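PDB 3VIQ: Swi5-dependent recombination DNA repair protein 1 from Schizosaccharomyces pombe, which works with Swi5 as a recombination activator that stimulates Rad51-mediated strand exchange in DNA recombination repair and meiotic chromosome segregation. Local coordinates for residues G71-S76 and T93-S98. Sequence-based numbering, arbitrary orientation.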
ATOM      1  N   GLY A  71     -15.873   6.031  32.302  1.00 77.51           N
ATOM      2  CA  GLY A  71     -17.046   6.288  31.475  1.00 78.25           C
ATOM      3  C   GLY A  71     -17.083   5.496  30.188  1.00 78.31           C
ATOM      4  O   GLY A  71     -18.117   5.431  29.521  1.00 79.63           O
ATOM      5  N   GLY A  72     -15.962   4.883  29.825  1.00 74.54           N
ATOM      6  CA  GLY A  72     -15.879   4.202  28.547  1.00 71.63           C
ATOM      7  C   GLY A  72     -15.781   5.222  27.432  1.00 68.58           C
ATOM      8  O   GLY A  72     -15.285   6.352  27.652  1.00 64.13           O
ATOM      9  N   VAL A  73     -16.279   4.811  26.262  1.00 66.22           N
ATOM     10  CA  VAL A  73     -16.260   5.598  25.044  1.00 69.01           C
ATOM     11  C   VAL A  73     -17.560   6.393  24.844  1.00 72.01           C
ATOM     12  O   VAL A  73     -18.626   5.801  24.823  1.00 77.14           O
ATOM     13  CB  VAL A  73     -16.118   4.664  23.785  1.00 68.99           C
ATOM     14  CG1 VAL A  73     -16.263   5.464  22.495  1.00 68.64           C
ATOM     15  CG2 VAL A  73     -14.788   3.852  23.793  1.00 65.95           C
ATOM     16  N   THR A  74     -17.463   7.709  24.639  1.00 72.00           N
ATOM     17  CA  THR A  74     -18.609   8.532  24.229  1.00 73.41           C
ATOM     18  C   THR A  74     -18.744   8.719  22.700  1.00 71.95           C
ATOM     19  O   THR A  74     -17.837   9.246  22.046  1.00 73.69           O
ATOM     20  CB  THR A  74     -18.538   9.938  24.889  1.00 77.49           C
ATOM     21  OG1 THR A  74     -18.788   9.830  26.302  1.00 81.23           O
ATOM     22  CG2 THR A  74     -19.574  10.886  24.280  1.00 76.20           C
ATOM     23  N   GLN A  75     -19.883   8.311  22.139  1.00 69.48           N
ATOM     24  CA  GLN A  75     -20.220   8.585  20.740  1.00 68.69           C
ATOM     25  C   GLN A  75     -21.155   9.771  20.698  1.00 69.61           C
ATOM     26  O   GLN A  75     -22.147   9.805  21.438  1.00 68.95           O
ATOM     27  CB  GLN A  75     -20.910   7.382  20.106  1.00 70.76           C
ATOM     28  CG  GLN A  75     -19.999   6.217  19.871  1.00 70.35           C
ATOM     29  CD  GLN A  75     -20.718   4.931  19.475  1.00 74.14           C
ATOM     30  OE1 GLN A  75     -21.907   4.748  19.742  1.00 72.25           O
ATOM     31  NE2 GLN A  75     -19.971   4.010  18.867  1.00 74.39           N
ATOM     32  N   SER A  76     -20.855  10.741  19.839  1.00 66.75           N
ATOM     33  CA  SER A  76     -21.591  12.004  19.813  1.00 66.27           C
ATOM     34  C   SER A  76     -22.037  12.422  18.399  1.00 65.23           C
ATOM     35  O   SER A  76     -21.300  12.237  17.439  1.00 69.31           O
ATOM     36  CB  SER A  76     -20.723  13.113  20.414  1.00 68.19           C
ATOM     37  OG  SER A  76     -20.718  13.074  21.833  1.00 70.92           O
ATOM     38  N   THR A  93     -20.373   3.414  25.299  1.00 77.70           N
ATOM     39  CA  THR A  93     -20.151   2.046  24.769  1.00 77.88           C
ATOM     40  C   THR A  93     -18.726   1.624  25.070  1.00 76.71           C
ATOM     41  O   THR A  93     -17.867   2.466  25.383  1.00 78.19           O
ATOM     42  CB  THR A  93     -20.360   1.953  23.238  1.00 78.00           C
ATOM     43  OG1 THR A  93     -21.696   2.331  22.920  1.00 80.36           O
ATOM     44  CG2 THR A  93     -20.139   0.545  22.727  1.00 77.84           C
ATOM     45  N   GLU A  94     -18.477   0.323  24.984  1.00 75.11           N
ATOM     46  CA  GLU A  94     -17.157  -0.216  25.292  1.00 76.02           C
ATOM     47  C   GLU A  94     -16.122   0.068  24.187  1.00 71.31           C
ATOM     48  O   GLU A  94     -16.445   0.170  22.993  1.00 67.89           O
ATOM     49  CB  GLU A  94     -17.226  -1.723  25.581  1.00 80.56           C
ATOM     50  CG  GLU A  94     -17.818  -2.567  24.442  1.00 83.61           C
ATOM     51  CD  GLU A  94     -17.463  -4.049  24.539  1.00 87.61           C
ATOM     52  OE1 GLU A  94     -17.238  -4.547  25.662  1.00 88.55           O
ATOM     53  OE2 GLU A  94     -17.420  -4.716  23.480  1.00 91.47           O
ATOM     54  N   PHE A  95     -14.879   0.198  24.633  1.00 67.17           N
ATOM     55  CA  PHE A  95     -13.733   0.325  23.765  1.00 66.31           C
ATOM     56  C   PHE A  95     -13.430  -1.025  23.103  1.00 65.64           C
ATOM     57  O   PHE A  95     -13.174  -2.016  23.781  1.00 66.00           O
ATOM     58  CB  PHE A  95     -12.544   0.778  24.595  1.00 64.22           C
ATOM     59  CG  PHE A  95     -11.378   1.200  23.799  1.00 61.75           C
ATOM     60  CD1 PHE A  95     -11.446   2.338  23.004  1.00 61.06           C
ATOM     61  CD2 PHE A  95     -10.178   0.510  23.889  1.00 60.91           C
ATOM     62  CE1 PHE A  95     -10.346   2.766  22.293  1.00 59.89           C
ATOM     63  CE2 PHE A  95      -9.077   0.918  23.175  1.00 59.87           C
ATOM     64  CZ  PHE A  95      -9.156   2.055  22.367  1.00 59.39           C
ATOM     65  N   THR A  96     -13.485  -1.056  21.777  1.00 64.12           N
ATOM     66  CA  THR A  96     -13.276  -2.288  21.026  1.00 62.44           C
ATOM     67  C   THR A  96     -11.850  -2.321  20.423  1.00 59.81           C
ATOM     68  O   THR A  96     -11.145  -1.298  20.387  1.00 57.53           O
ATOM     69  CB  THR A  96     -14.339  -2.434  19.923  1.00 62.32           C
ATOM     70  OG1 THR A  96     -14.208  -1.350  18.995  1.00 60.82           O
ATOM     71  CG2 THR A  96     -15.771  -2.424  20.516  1.00 61.28           C
ATOM     72  N   MET A  97     -11.430  -3.501  19.982  1.00 58.92           N
ATOM     73  CA  MET A  97     -10.124  -3.655  19.331  1.00 60.34           C
ATOM     74  C   MET A  97     -10.067  -2.770  18.095  1.00 59.53           C
ATOM     75  O   MET A  97      -9.016  -2.244  17.766  1.00 59.57           O
ATOM     76  CB  MET A  97      -9.829  -5.123  18.959  1.00 59.82           C
ATOM     77  CG  MET A  97      -8.464  -5.360  18.237  1.00 59.82           C
ATOM     78  SD  MET A  97      -6.984  -4.728  19.093  1.00 59.62           S
ATOM     79  CE  MET A  97      -6.637  -6.087  20.203  1.00 60.88           C
ATOM     80  N   SER A  98     -11.208  -2.584  17.439  1.00 60.00           N
ATOM     81  CA  SER A  98     -11.251  -1.873  16.170  1.00 61.06           C
ATOM     82  C   SER A  98     -11.075  -0.381  16.372  1.00 59.24           C
ATOM     83  O   SER A  98     -10.488   0.288  15.546  1.00 57.12           O
ATOM     84  CB  SER A  98     -12.567  -2.190  15.453  1.00 63.39           C
ATOM     85  OG  SER A  98     -12.701  -3.603  15.320  1.00 64.96           O
TER
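V73 and T93 close the open end of a two-stranded antiparallel ribbon, each giving its backbone N-H to the other's carbonyl. V73 N lies 3.0 Å from T93 O, with 153° at the hydrogen. The return bond, T93 N to V73 O at 3.0 Å, is slightly more bent, with 143° at the hydrogen. The close packing lies on the V73 side. V73 CB is 3.2 Å from T93 O, and V73 CG2, set beside the backbone N with CG1 anti to it (chi1 173°), reaches past that oxygen to F95. There V73 CG2 lies 3.7 Å from F95 CA. The same methyl meets the F95 ring at its edge, in the ring plane, V73 CG2 to F95 CD1 being 3.8 Å. This is a hydrogen-bonded antiparallel pair at the base of the β-hairpin formed by strands 73-78 and 88-93, in the C-terminal domain of Sfr1. The chain enters the hairpin from helix 38-68 through G71 and G72, both at positive phi, and leaves it through E94 and F95 for helix 97-103, where T96 is the N-cap residue. F95 also touches M63 and I67 of the long helix and F100 of the short one, so it is F95 that links V73 at the hairpin base with both helices. Toward solvent the fit slackens: the exposed Q75 extends obliquely across T93, and Q75 OE1 comes no closer than 4.0 Å to T93 OG1, while E94 points its CB away from 71-76.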